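Local structure of glycoside Hydrolase Family 43_12 (Metagenome, 7JVH) at residues Ala125-Lys130 / Tyr136-Glu141; Gly147-Val152 / Ile172-Phe177; Phe376-Asn381 / Asp394-Ala399; Tyr451-Ala456 / Lys480-Val485; Gly509-Pro514 / Tyr530-Glu535. The protein probably hydrolyses glycosidic bonds in arabinose- or xylose-containing plant polysaccharides or their oligosaccharides. One frame throughout, in Å; residues are numbered along the deposited sequence.

Contact 1. Residues Ala125-Lys130 / Tyr136-Glu141; sequences AIHYNK and YMITTE
The rings of Tyr136 and His127 are both met at the edge by the opposite strand. Near the plane of the Tyr136 ring lie His127 O and the CB of Asn129, which comes to 3.8 Å from Tyr136 CE1. The His127 ring has Tyr136 O and the CG2 branch of Ile138 at its rim. Outside the pair, Phe178 meets the Tyr136 ring obliquely, the Tyr136 hydroxyl bonds to Asn132, and His127 NE2 makes a weak bond to Ser175. With its CG anti to the carbonyl carbon (chi1 -71°), Tyr136 sends its ring alongside Asn129.

The two segments form the hairpin of strands 120-129 and 134-142, which opens a four-stranded antiparallel blade of the five-bladed propeller characteristic of family 43. Ala125 with Ile138 and His127 with Tyr136 are hydrogen-bonded pairs. The straightest bond is Ile138 N to Ala125 O (3.1 Å, 176° at the hydrogen), while His127 N reaches Tyr136 O at 3.0 Å. Ile126 and Met137 form the non-hydrogen-bonded pair between them, where Ile126 CA makes a CH...O contact of 3.2 Å with Tyr136 O. On the face that carries both rings, Ile138 CG2 packs against Ala125 CB at 3.9 Å.

Contact 2. Residues Gly147-Val152 / Ile172-Phe177; sequences GGNMVV and IDPSLF
Asn149 and Pro174 cross obliquely, the amide oxygen of the first set against the CG-CD edge of the proline ring. Asn149 OD1 is equally near two ring carbons, 3.6 Å from Pro174 CD and 3.6 Å from Pro174 CG, and a little farther, at 4.4 Å, from Ile172 CA. A first torsion of -76°, with CG anti to the carbonyl carbon, carries the amide across to the 172-177 segment. Its rotation is fixed by polar partners outside the pair: OD1 bonds to Thr140 OG1, and ND2 to the carbonyls of Phe169 and Gly171.

Here one propeller blade meets the next. Strand 148-154 is the third of its blade, and residues 172-174 lead into strand 175-178, which begins the following one. The touching parts run only 31° apart in direction but share no hydrogen bond, so side chains bridge the gap. Gly147 and Gly148 form a G1 beta bulge opposite Glu141 where the strand starts. Farther along, Val151 CG2 and Leu176 CD1 face each other loosely at 4.4 Å, an apolar pairing. Between Ile172 and Pro174, Asp173 points away from Asn149, and its OD1 hydrogen-bonds a bound glycerol, probably from the crystallisation liquor.

Contact 3. Residues Phe376-Asn381 / Asp394-Ala399; sequences FFPNGN and DYRWVA
Arg396 lays the aliphatic part of its chain against the rim of the Phe377 ring, with CG and CD each 3.8 Å from Phe377 CE1. The two side chains pass at a slant, ring and guanidinium planes 48° apart. Beyond the bend at chi3 (-64°), Arg396 NH1 comes to 3.7 Å from Pro378 CD, which also sits over one face of the phenyl ring.

Arg396 grips Asp394 side-on in a salt bridge, NE to OD1 at 2.9 Å and NH2 to OD2 at 3.0 Å, both nitrogens standing above the carboxylate plane. OD1 also takes the backbone N of Arg396, an Asx turn within a type I turn. With a leucine in place of Arg396, Asp394 would probably be left without its charged mate, and Pro378 without its guanidinium neighbour.

Phe377 packs edge-to-face on Phe89 of the propeller, whereas Arg396 makes a cation-pi contact with Tyr384 on strand 383-386 of the sandwich. The chemistry implies a contact largely of carbon atoms, joining the propeller-packed loop 376-381 to a sandwich turn, through an arginine whose charge is probably largely balanced by Asp394.

Contact 4. Residues Tyr451-Ala456 / Lys480-Val485; sequences YNTKAA and KEQVLV
Thr453 and Gln482 bring the two backbones nearest, yet their CA atoms remain 8.2 Å apart and no hydrogen bond crosses. Residues 451-456 curl into a turn, 453-455 having helical angles, while 480-485 straightens into strand 482-489. The turn is held by an Asx motif, in which Asn452 OD1 receives Ala455 N at 2.8 Å from well above the amide plane.

Side chains from both segments fill the interval. With CG anti to the carbonyl carbon (chi1 -76°), Gln482 sets CG against the Tyr451 ring, 3.5 Å from CE2; the bend at chi2 then turns the amide toward Thr453, ring and amide planes 49° apart. Here the two layers of the concanavalin A-like beta sandwich meet: strand 442-451 belongs to one sheet, strand 482-489 to the other, and the 451-456 turn leads from the first toward the second. Thr453 crosses the glutamine at about a right angle, its CG2 being 3.9 Å from Gln482 NE2. The amide has partners elsewhere, OE1 taking Leu511 N and NE2 bonding weakly to Thr477, whose hydroxyl also bonds Tyr451 OH, itself bonded to Gln457 O. Shortened to an alanine, Gln482 would probably leave Leu511 N without that acceptor and open a gap beside the tyrosine ring.

Contact 5. Residues Gly509-Pro514 / Tyr530-Glu535; sequences GKLKTP and YTLNGE
Leu511 and Leu532 supply the apolar part of this surface contact, their chains passing at a slant with methyl against methyl: Leu511 CD1 lies 3.7 Å from Leu532 CD2 and 3.8 Å from Leu532 CD1. The CG of Leu511, anti to its own N (chi1 -154°), carries CD1 across to the partner loop. Leu532 is modelled with torsions between the usual staggered positions, which leaves the exact placing of its methyls doubtful.

A second kind of touch sets carbon against oxygen. Leu532 CD1 rests 3.7 Å from Pro514 O and 4.0 Å from Thr513 OG1. Those two oxygens are themselves joined, the hydroxyl of Thr513 donating to Pro514 O at 2.8 Å, which should hold the threonine side chain in place. No hydrogen bond runs between the segments.

Leu532 also leans on Ile508 and Ile515. Residues 509-514 link strand 501-507, at the margin of the six-stranded sheet, to strand 515-522 of the other sheet, and Leu532 stands in the hairpin turn between strands 525-531 and 536-544.

The five contacts fall into two groups with a junction between. Contacts 1 and 2, centres 7 Å apart, share neighbouring strands of one propeller blade: Met137 N lies 2.8 Å from Val152 O, a probable hydrogen bond. Contact 2 reaches on to the next blade and to the glycerol bound at Asp173, which may mark a pocket. At the far end of the molecule, contacts 4 and 5 have centres 12 Å apart and are tied by Gln482 N to Gly509 O, 3.0 Å, a probable hydrogen bond. Contact 3 lies between them at the domain junction, its centre 23 Å from that of contact 1 and 31 Å from that of contact 4, touching neither. Contacts 1 and 5 are 50 Å apart between centres.

Contact 1. Residues Ala125-Lys130 / Tyr136-Glu141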
# COMPACT_ATOMS: atom_id res chain seq x y z
N ALA A 125 -3.95 4.92 -10.99
CA ALA A 125 -4.28 4.26 -12.26
C ALA A 125 -3.14 4.44 -13.26
O ALA A 125 -2.87 5.55 -13.70
CB ALA A 125 -5.59 4.80 -12.82
N ILE A 126 -2.45 3.34 -13.58
CA ILE A 126 -1.37 3.34 -14.58
C ILE A 126 -1.93 2.91 -15.94
O ILE A 126 -2.91 2.18 -16.01
CB ILE A 126 -0.17 2.45 -14.12
CG1 ILE A 126 1.06 2.72 -15.00
CG2 ILE A 126 -0.52 0.97 -14.15
CD1 ILE A 126 2.28 1.90 -14.62
N HIS A 127 -1.33 3.41 -17.03
CA HIS A 127 -1.83 3.19 -18.38
C HIS A 127 -0.68 3.26 -19.35
O HIS A 127 0.28 3.97 -19.13
CB HIS A 127 -2.84 4.27 -18.77
CG HIS A 127 -4.05 4.30 -17.90
ND1 HIS A 127 -5.17 3.55 -18.20
CD2 HIS A 127 -4.37 5.02 -16.79
CE1 HIS A 127 -6.10 3.76 -17.28
NE2 HIS A 127 -5.65 4.67 -16.43
N TYR A 128 -0.82 2.53 -20.46
CA TYR A 128 0.07 2.67 -21.60
C TYR A 128 -0.73 3.08 -22.82
O TYR A 128 -1.66 2.38 -23.23
CB TYR A 128 0.84 1.38 -21.89
CG TYR A 128 1.62 1.46 -23.17
CD1 TYR A 128 2.82 2.16 -23.22
CD2 TYR A 128 1.15 0.88 -24.35
CE1 TYR A 128 3.54 2.26 -24.41
CE2 TYR A 128 1.86 0.97 -25.53
CZ TYR A 128 3.05 1.67 -25.56
OH TYR A 128 3.76 1.76 -26.72
N ASN A 129 -0.36 4.23 -23.39
CA ASN A 129 -0.94 4.74 -24.61
C ASN A 129 -0.09 4.28 -25.79
O ASN A 129 1.01 4.79 -26.01
CB ASN A 129 -1.03 6.26 -24.55
CG ASN A 129 -1.71 6.86 -25.76
OD1 ASN A 129 -2.10 6.15 -26.69
ND2 ASN A 129 -1.86 8.16 -25.76
N LYS A 130 -0.62 3.29 -26.53
CA LYS A 130 0.08 2.71 -27.67
C LYS A 130 0.14 3.65 -28.86
O LYS A 130 0.98 3.49 -29.74
CB LYS A 130 -0.57 1.38 -28.06
CG LYS A 130 -1.93 1.51 -28.72
CD LYS A 130 -2.58 0.15 -28.90
CE LYS A 130 -4.00 0.31 -29.41
NZ LYS A 130 -4.51 -0.84 -30.23
N TYR A 136 1.50 6.65 -18.34
CA TYR A 136 0.75 7.62 -17.54
C TYR A 136 0.48 7.01 -16.17
O TYR A 136 -0.04 5.90 -16.07
CB TYR A 136 -0.58 7.93 -18.22
CG TYR A 136 -0.47 8.74 -19.49
CD1 TYR A 136 -0.31 8.12 -20.74
CD2 TYR A 136 -0.55 10.12 -19.45
CE1 TYR A 136 -0.22 8.87 -21.89
CE2 TYR A 136 -0.47 10.89 -20.61
CZ TYR A 136 -0.30 10.26 -21.83
OH TYR A 136 -0.21 10.99 -22.99
N MSE A 137 0.85 7.74 -15.11
CA MSE A 137 0.43 7.40 -13.76
C MSE A 137 -0.42 8.56 -13.23
O MSE A 137 0.10 9.65 -12.99
CB MSE A 137 1.66 7.15 -12.87
CG MSE A 137 1.37 6.33 -11.63
SE MSE A 137 0.30 7.32 -10.33
CE MSE A 137 -1.37 6.41 -10.48
N ILE A 138 -1.72 8.31 -13.08
CA ILE A 138 -2.66 9.34 -12.66
C ILE A 138 -3.32 8.98 -11.31
O ILE A 138 -3.80 7.87 -11.10
CB ILE A 138 -3.74 9.58 -13.75
CG1 ILE A 138 -4.56 10.83 -13.43
CG2 ILE A 138 -4.66 8.38 -13.91
CD1 ILE A 138 -5.53 11.20 -14.54
N THR A 139 -3.37 9.97 -10.41
CA THR A 139 -3.85 9.78 -9.04
C THR A 139 -4.32 11.09 -8.39
O THR A 139 -4.25 12.16 -9.01
CB THR A 139 -2.73 9.15 -8.19
OG1 THR A 139 -3.24 8.80 -6.90
CG2 THR A 139 -1.57 10.10 -8.03
N THR A 140 -4.81 10.99 -7.15
CA THR A 140 -5.13 12.14 -6.31
C THR A 140 -4.10 12.22 -5.19
O THR A 140 -3.87 11.25 -4.45
CB THR A 140 -6.53 12.03 -5.69
OG1 THR A 140 -7.47 11.64 -6.69
CG2 THR A 140 -6.98 13.35 -5.13
N GLU A 141 -3.46 13.39 -5.07
CA GLU A 141 -2.41 13.63 -4.10
C GLU A 141 -2.90 14.68 -3.09
O GLU A 141 -2.77 15.86 -3.33
CB GLU A 141 -1.12 14.09 -4.81
CG GLU A 141 -0.01 14.62 -3.88
CD GLU A 141 1.33 14.69 -4.55
OE1 GLU A 141 2.05 13.70 -4.52
OE2 GLU A 141 1.68 15.74 -5.10

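Contact 2. Residues Gly147-Val152 / Ile172-Phe177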
# COMPACT_ATOMS: atom_id res chain seq x y z
N GLY A 147 -1.98 18.74 -3.94
CA GLY A 147 -3.23 18.88 -3.21
C GLY A 147 -4.41 18.63 -4.12
O GLY A 147 -5.33 19.42 -4.13
N GLY A 148 -4.38 17.52 -4.86
CA GLY A 148 -5.47 17.11 -5.72
C GLY A 148 -5.03 16.24 -6.89
O GLY A 148 -3.93 15.70 -6.90
N ASN A 149 -5.94 16.08 -7.84
CA ASN A 149 -5.78 15.21 -8.99
C ASN A 149 -4.63 15.63 -9.90
O ASN A 149 -4.47 16.82 -10.21
CB ASN A 149 -7.11 15.19 -9.75
CG ASN A 149 -8.15 14.35 -9.06
OD1 ASN A 149 -7.85 13.21 -8.65
ND2 ASN A 149 -9.38 14.87 -8.95
N MSE A 150 -3.81 14.65 -10.29
CA MSE A 150 -2.57 14.93 -11.00
C MSE A 150 -2.12 13.69 -11.77
O MSE A 150 -2.48 12.57 -11.41
CB MSE A 150 -1.48 15.35 -10.00
CG MSE A 150 -1.08 14.27 -9.01
SE MSE A 150 0.40 13.19 -9.72
CE MSE A 150 1.82 13.21 -8.35
N VAL A 151 -1.31 13.92 -12.81
CA VAL A 151 -0.77 12.84 -13.62
C VAL A 151 0.73 13.05 -13.86
O VAL A 151 1.19 14.18 -13.99
CB VAL A 151 -1.55 12.71 -14.96
CG1 VAL A 151 -1.41 13.94 -15.82
CG2 VAL A 151 -1.09 11.47 -15.74
N VAL A 152 1.48 11.94 -13.89
CA VAL A 152 2.89 11.93 -14.28
C VAL A 152 3.10 10.97 -15.46
O VAL A 152 2.34 10.02 -15.64
CB VAL A 152 3.82 11.54 -13.10
CG1 VAL A 152 3.65 12.50 -11.93
CG2 VAL A 152 3.56 10.13 -12.64
N ILE A 172 -12.01 11.74 -6.52
CA ILE A 172 -10.87 10.81 -6.51
C ILE A 172 -10.98 9.75 -7.60
O ILE A 172 -11.96 9.71 -8.37
CB ILE A 172 -10.78 10.11 -5.14
CG1 ILE A 172 -12.03 9.24 -4.89
CG2 ILE A 172 -10.61 11.16 -4.04
CD1 ILE A 172 -12.01 8.55 -3.54
N ASP A 173 -9.96 8.89 -7.66
CA ASP A 173 -9.89 7.72 -8.54
C ASP A 173 -9.92 8.12 -10.01
O ASP A 173 -10.71 7.58 -10.79
CB ASP A 173 -10.98 6.72 -8.20
CG ASP A 173 -10.84 6.19 -6.78
OD1 ASP A 173 -9.92 6.64 -6.06
OD2 ASP A 173 -11.68 5.33 -6.38
N PRO A 174 -9.04 9.05 -10.44
CA PRO A 174 -8.90 9.36 -11.86
C PRO A 174 -8.38 8.16 -12.66
O PRO A 174 -7.67 7.32 -12.13
CB PRO A 174 -7.84 10.47 -11.86
CG PRO A 174 -7.09 10.26 -10.58
CD PRO A 174 -8.10 9.79 -9.59
N SER A 175 -8.74 8.11 -13.95
CA SER A 175 -8.31 7.03 -14.84
C SER A 175 -8.54 7.47 -16.28
O SER A 175 -9.62 7.89 -16.65
CB SER A 175 -9.08 5.75 -14.50
OG SER A 175 -8.68 4.65 -15.26
N LEU A 176 -7.49 7.36 -17.09
CA LEU A 176 -7.51 7.75 -18.49
C LEU A 176 -7.84 6.56 -19.39
O LEU A 176 -7.61 5.41 -19.02
CB LEU A 176 -6.16 8.32 -18.90
CG LEU A 176 -5.64 9.50 -18.11
CD1 LEU A 176 -4.13 9.64 -18.27
CD2 LEU A 176 -6.35 10.77 -18.52
N PHE A 177 -8.40 6.87 -20.56
CA PHE A 177 -8.68 5.89 -21.61
C PHE A 177 -8.42 6.54 -22.96
O PHE A 177 -8.86 7.67 -23.21
CB PHE A 177 -10.13 5.40 -21.53
CG PHE A 177 -10.60 4.72 -22.78
CD1 PHE A 177 -10.30 3.40 -23.03
CD2 PHE A 177 -11.35 5.43 -23.73
CE1 PHE A 177 -10.72 2.79 -24.20
CE2 PHE A 177 -11.78 4.83 -24.90
CZ PHE A 177 -11.47 3.50 -25.13

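Contact 3. Residues Phe376-Asn381 / Asp394-Ala399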
# COMPACT_ATOMS: atom_id res chain seq x y z
N PHE A 376 13.02 -11.69 -7.44
CA PHE A 376 11.54 -11.62 -7.46
C PHE A 376 10.99 -11.33 -6.08
O PHE A 376 11.57 -11.75 -5.09
CB PHE A 376 10.96 -12.94 -7.97
CG PHE A 376 11.10 -13.08 -9.46
CD1 PHE A 376 10.38 -12.26 -10.30
CD2 PHE A 376 11.98 -13.98 -10.01
CE1 PHE A 376 10.52 -12.37 -11.67
CE2 PHE A 376 12.12 -14.08 -11.38
CZ PHE A 376 11.39 -13.28 -12.20
N PHE A 377 9.87 -10.63 -6.07
CA PHE A 377 9.17 -10.25 -4.87
C PHE A 377 8.69 -11.51 -4.16
O PHE A 377 8.22 -12.44 -4.81
CB PHE A 377 7.99 -9.35 -5.26
CG PHE A 377 7.45 -8.51 -4.13
CD1 PHE A 377 8.21 -7.48 -3.60
CD2 PHE A 377 6.17 -8.70 -3.65
CE1 PHE A 377 7.71 -6.69 -2.57
CE2 PHE A 377 5.67 -7.93 -2.62
CZ PHE A 377 6.43 -6.90 -2.09
N PRO A 378 8.79 -11.59 -2.81
CA PRO A 378 8.41 -12.81 -2.09
C PRO A 378 6.91 -13.00 -1.98
O PRO A 378 6.16 -12.13 -2.36
CB PRO A 378 9.00 -12.57 -0.70
CG PRO A 378 8.97 -11.08 -0.54
CD PRO A 378 9.26 -10.52 -1.91
N ASN A 379 6.50 -14.19 -1.52
CA ASN A 379 5.13 -14.48 -1.11
C ASN A 379 5.15 -15.68 -0.16
O ASN A 379 6.23 -16.17 0.20
CB ASN A 379 4.21 -14.72 -2.31
CG ASN A 379 2.80 -14.20 -2.07
OD1 ASN A 379 2.08 -14.72 -1.21
ND2 ASN A 379 2.42 -13.15 -2.79
N GLY A 380 3.97 -16.13 0.28
CA GLY A 380 3.89 -17.16 1.31
C GLY A 380 4.61 -16.72 2.59
O GLY A 380 4.60 -15.55 2.94
N ASN A 381 5.21 -17.69 3.28
CA ASN A 381 6.03 -17.47 4.45
C ASN A 381 7.49 -17.52 4.03
O ASN A 381 7.91 -18.41 3.30
CB ASN A 381 5.74 -18.51 5.53
CG ASN A 381 4.44 -18.24 6.23
OD1 ASN A 381 3.97 -17.11 6.27
ND2 ASN A 381 3.84 -19.27 6.80
N ASP A 394 16.94 -1.50 -0.93
CA ASP A 394 15.83 -2.23 -1.51
C ASP A 394 14.58 -1.36 -1.50
O ASP A 394 14.30 -0.71 -0.50
CB ASP A 394 15.62 -3.53 -0.73
CG ASP A 394 14.66 -4.48 -1.41
OD1 ASP A 394 13.43 -4.23 -1.37
OD2 ASP A 394 15.15 -5.50 -1.96
N TYR A 395 13.82 -1.38 -2.60
CA TYR A 395 12.64 -0.53 -2.80
C TYR A 395 11.43 -0.81 -1.90
O TYR A 395 10.40 -0.16 -2.05
CB TYR A 395 12.14 -0.61 -4.24
CG TYR A 395 13.09 -0.17 -5.32
CD1 TYR A 395 13.61 1.12 -5.33
CD2 TYR A 395 13.44 -1.02 -6.38
CE1 TYR A 395 14.46 1.54 -6.35
CE2 TYR A 395 14.29 -0.61 -7.38
CZ TYR A 395 14.80 0.66 -7.36
OH TYR A 395 15.65 1.06 -8.35
N ARG A 396 11.55 -1.80 -1.01
CA ARG A 396 10.51 -2.12 -0.02
C ARG A 396 10.55 -1.21 1.20
O ARG A 396 9.59 -1.15 1.96
CB ARG A 396 10.65 -3.55 0.49
CG ARG A 396 9.92 -4.58 -0.33
CD ARG A 396 10.33 -5.98 0.09
NE ARG A 396 11.74 -6.22 -0.18
CZ ARG A 396 12.30 -7.43 -0.21
NH1 ARG A 396 11.59 -8.50 0.10
NH2 ARG A 396 13.59 -7.54 -0.48
N TRP A 397 11.69 -0.54 1.40
CA TRP A 397 11.92 0.32 2.54
C TRP A 397 11.38 1.72 2.28
O TRP A 397 11.74 2.35 1.30
CB TRP A 397 13.41 0.37 2.85
CG TRP A 397 13.88 -0.95 3.34
CD1 TRP A 397 14.55 -1.90 2.62
CD2 TRP A 397 13.68 -1.50 4.65
NE1 TRP A 397 14.79 -3.00 3.41
CE2 TRP A 397 14.26 -2.78 4.65
CE3 TRP A 397 13.05 -1.03 5.81
CZ2 TRP A 397 14.25 -3.59 5.78
CZ3 TRP A 397 13.04 -1.85 6.93
CH2 TRP A 397 13.65 -3.11 6.91
N VAL A 398 10.50 2.17 3.18
CA VAL A 398 9.86 3.47 3.09
C VAL A 398 10.12 4.28 4.37
O VAL A 398 10.42 3.71 5.43
CB VAL A 398 8.34 3.34 2.88
CG1 VAL A 398 8.04 2.71 1.52
CG2 VAL A 398 7.68 2.55 4.01
N ALA A 399 9.99 5.60 4.24
CA ALA A 399 10.02 6.53 5.37
C ALA A 399 8.65 7.17 5.44
O ALA A 399 7.90 7.17 4.46
CB ALA A 399 11.10 7.57 5.15

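Contact 4. Residues Tyr451-Ala456 / Lys480-Val485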
# COMPACT_ATOMS: atom_id res chain seq x y z
N TYR A 451 25.20 1.26 18.89
CA TYR A 451 24.59 2.45 19.45
C TYR A 451 25.69 3.40 19.82
O TYR A 451 26.39 3.20 20.81
CB TYR A 451 23.76 2.05 20.68
CG TYR A 451 23.26 3.22 21.48
CD1 TYR A 451 22.07 3.86 21.15
CD2 TYR A 451 23.99 3.72 22.55
CE1 TYR A 451 21.60 4.96 21.87
CE2 TYR A 451 23.54 4.82 23.28
CZ TYR A 451 22.35 5.43 22.93
OH TYR A 451 21.93 6.49 23.67
N ASN A 452 25.90 4.41 18.97
CA ASN A 452 26.73 5.58 19.30
C ASN A 452 26.53 6.18 20.71
O ASN A 452 25.57 6.91 20.96
CB ASN A 452 26.50 6.67 18.26
CG ASN A 452 27.50 7.79 18.38
OD1 ASN A 452 27.93 8.13 19.48
ND2 ASN A 452 27.89 8.38 17.26
N THR A 453 27.46 5.87 21.62
CA THR A 453 27.41 6.33 23.03
C THR A 453 27.73 7.81 23.16
O THR A 453 27.38 8.42 24.14
CB THR A 453 28.38 5.53 23.93
OG1 THR A 453 29.70 5.67 23.40
CG2 THR A 453 27.96 4.08 23.97
N LYS A 454 28.40 8.37 22.15
CA LYS A 454 28.76 9.79 22.13
C LYS A 454 27.54 10.67 21.86
O LYS A 454 27.34 11.65 22.55
CB LYS A 454 29.89 10.08 21.13
CG LYS A 454 30.31 11.54 21.10
CD LYS A 454 31.59 11.77 20.31
CE LYS A 454 31.89 13.27 20.20
NZ LYS A 454 32.66 13.67 18.98
N ALA A 455 26.75 10.32 20.84
CA ALA A 455 25.54 11.06 20.51
C ALA A 455 24.46 10.95 21.60
O ALA A 455 23.63 11.83 21.73
CB ALA A 455 24.98 10.61 19.16
N ALA A 456 24.49 9.86 22.38
CA ALA A 456 23.60 9.62 23.51
C ALA A 456 22.09 9.65 23.21
O ALA A 456 21.26 9.60 24.13
CB ALA A 456 23.94 10.58 24.64
N LYS A 480 26.30 7.67 32.46
CA LYS A 480 27.21 7.06 31.49
C LYS A 480 26.82 5.59 31.42
O LYS A 480 27.65 4.68 31.55
CB LYS A 480 28.69 7.25 31.88
CG LYS A 480 29.69 6.74 30.83
CD LYS A 480 29.38 7.25 29.42
CE LYS A 480 30.33 6.66 28.39
NZ LYS A 480 29.95 5.26 28.07
N GLU A 481 25.51 5.38 31.22
CA GLU A 481 24.90 4.08 31.14
C GLU A 481 23.73 4.09 30.16
O GLU A 481 22.99 5.07 30.07
CB GLU A 481 24.41 3.65 32.53
CG GLU A 481 25.49 2.96 33.36
CD GLU A 481 24.90 2.08 34.45
OE1 GLU A 481 23.81 1.47 34.18
OE2 GLU A 481 25.52 2.00 35.56
N GLN A 482 23.57 2.98 29.45
CA GLN A 482 22.45 2.77 28.54
C GLN A 482 21.32 2.03 29.22
O GLN A 482 21.54 1.22 30.11
CB GLN A 482 22.90 2.10 27.25
CG GLN A 482 23.63 3.03 26.29
CD GLN A 482 24.96 3.48 26.84
OE1 GLN A 482 25.69 2.67 27.35
NE2 GLN A 482 25.26 4.76 26.75
N VAL A 483 20.09 2.31 28.76
CA VAL A 483 18.87 1.71 29.26
C VAL A 483 18.02 1.32 28.05
O VAL A 483 18.21 1.84 26.97
CB VAL A 483 18.09 2.70 30.14
CG1 VAL A 483 18.90 3.05 31.36
CG2 VAL A 483 17.72 3.95 29.34
N LEU A 484 17.09 0.39 28.26
CA LEU A 484 16.11 0.06 27.25
C LEU A 484 14.75 0.50 27.72
O LEU A 484 14.35 0.24 28.85
CB LEU A 484 16.09 -1.45 26.93
CG LEU A 484 17.12 -2.01 25.96
CD1 LEU A 484 16.92 -3.52 25.88
CD2 LEU A 484 17.00 -1.37 24.58
N VAL A 485 14.03 1.20 26.83
CA VAL A 485 12.72 1.75 27.12
C VAL A 485 11.71 1.25 26.07
O VAL A 485 11.96 1.32 24.87
CB VAL A 485 12.77 3.29 27.15
CG1 VAL A 485 11.39 3.89 27.43
CG2 VAL A 485 13.79 3.76 28.19

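Contact 5. Residues Gly509-Pro514 / Tyr530-Glu535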
# COMPACT_ATOMS: atom_id res chain seq x y z
N GLY A 509 23.61 -1.73 31.51
CA GLY A 509 24.96 -1.29 31.76
C GLY A 509 25.48 -0.42 30.63
O GLY A 509 24.71 0.21 29.87
N LYS A 510 26.80 -0.43 30.50
CA LYS A 510 27.54 0.35 29.53
C LYS A 510 27.73 -0.41 28.23
O LYS A 510 28.65 -1.20 28.09
CB LYS A 510 28.91 0.70 30.09
CG LYS A 510 28.87 1.55 31.34
CD LYS A 510 30.17 2.34 31.48
CE LYS A 510 30.22 3.15 32.76
NZ LYS A 510 31.09 4.35 32.62
N LEU A 511 26.84 -0.16 27.27
CA LEU A 511 26.84 -0.86 26.00
C LEU A 511 28.20 -0.74 25.28
O LEU A 511 28.52 0.31 24.74
CB LEU A 511 25.69 -0.37 25.12
CG LEU A 511 25.18 -1.36 24.08
CD1 LEU A 511 24.59 -2.60 24.74
CD2 LEU A 511 24.14 -0.66 23.21
N LYS A 512 29.00 -1.80 25.35
CA LYS A 512 30.31 -1.88 24.69
C LYS A 512 30.30 -2.89 23.53
O LYS A 512 31.37 -3.21 22.99
CB LYS A 512 31.40 -2.27 25.69
CG LYS A 512 31.54 -1.34 26.88
CD LYS A 512 32.75 -1.68 27.72
CE LYS A 512 32.86 -0.67 28.86
NZ LYS A 512 33.88 -1.10 29.87
N THR A 513 29.11 -3.38 23.15
CA THR A 513 28.96 -4.28 22.00
C THR A 513 27.67 -3.96 21.27
O THR A 513 26.81 -3.27 21.81
CB THR A 513 28.87 -5.77 22.42
OG1 THR A 513 27.52 -6.09 22.76
CG2 THR A 513 29.77 -6.08 23.62
N PRO A 514 27.48 -4.46 20.02
CA PRO A 514 26.19 -4.32 19.34
C PRO A 514 25.08 -4.98 20.17
O PRO A 514 25.37 -5.87 20.99
CB PRO A 514 26.41 -5.08 18.02
CG PRO A 514 27.89 -5.09 17.82
CD PRO A 514 28.48 -5.16 19.20
N TYR A 530 15.02 -8.15 23.81
CA TYR A 530 16.37 -7.71 23.49
C TYR A 530 17.32 -8.86 23.76
O TYR A 530 17.05 -9.70 24.62
CB TYR A 530 16.76 -6.48 24.30
CG TYR A 530 16.86 -6.68 25.80
CD1 TYR A 530 15.72 -6.86 26.57
CD2 TYR A 530 18.10 -6.67 26.44
CE1 TYR A 530 15.82 -7.03 27.94
CE2 TYR A 530 18.21 -6.82 27.81
CZ TYR A 530 17.07 -7.01 28.56
OH TYR A 530 17.16 -7.19 29.90
N THR A 531 18.42 -8.91 22.99
CA THR A 531 19.39 -9.98 23.08
C THR A 531 20.77 -9.35 23.16
O THR A 531 21.25 -8.74 22.19
CB THR A 531 19.33 -10.93 21.87
OG1 THR A 531 18.00 -11.45 21.75
CG2 THR A 531 20.37 -12.07 22.04
N LEU A 532 21.38 -9.43 24.35
CA LEU A 532 22.67 -8.84 24.61
C LEU A 532 23.64 -10.01 24.77
O LEU A 532 23.41 -11.07 24.21
CB LEU A 532 22.62 -7.88 25.84
CG LEU A 532 23.48 -6.61 25.72
CD1 LEU A 532 23.83 -6.31 24.27
CD2 LEU A 532 22.82 -5.42 26.40
N ASN A 533 24.74 -9.80 25.50
CA ASN A 533 25.85 -10.75 25.61
C ASN A 533 25.41 -12.22 25.72
O ASN A 533 25.55 -12.87 26.77
CB ASN A 533 26.80 -10.34 26.75
CG ASN A 533 26.06 -9.71 27.92
OD1 ASN A 533 25.11 -10.28 28.44
ND2 ASN A 533 26.48 -8.50 28.32
N GLY A 534 24.89 -12.74 24.60
CA GLY A 534 24.46 -14.11 24.45
C GLY A 534 22.94 -14.28 24.46
O GLY A 534 22.33 -14.78 23.51
N GLU A 535 22.34 -13.86 25.58
CA GLU A 535 21.02 -14.29 26.04
C GLU A 535 19.88 -13.34 25.63
O GLU A 535 20.05 -12.11 25.56
CB GLU A 535 21.07 -14.43 27.56
CG GLU A 535 19.88 -15.05 28.24
CD GLU A 535 19.91 -14.84 29.76
OE1 GLU A 535 20.94 -14.42 30.35
OE2 GLU A 535 18.86 -15.10 30.37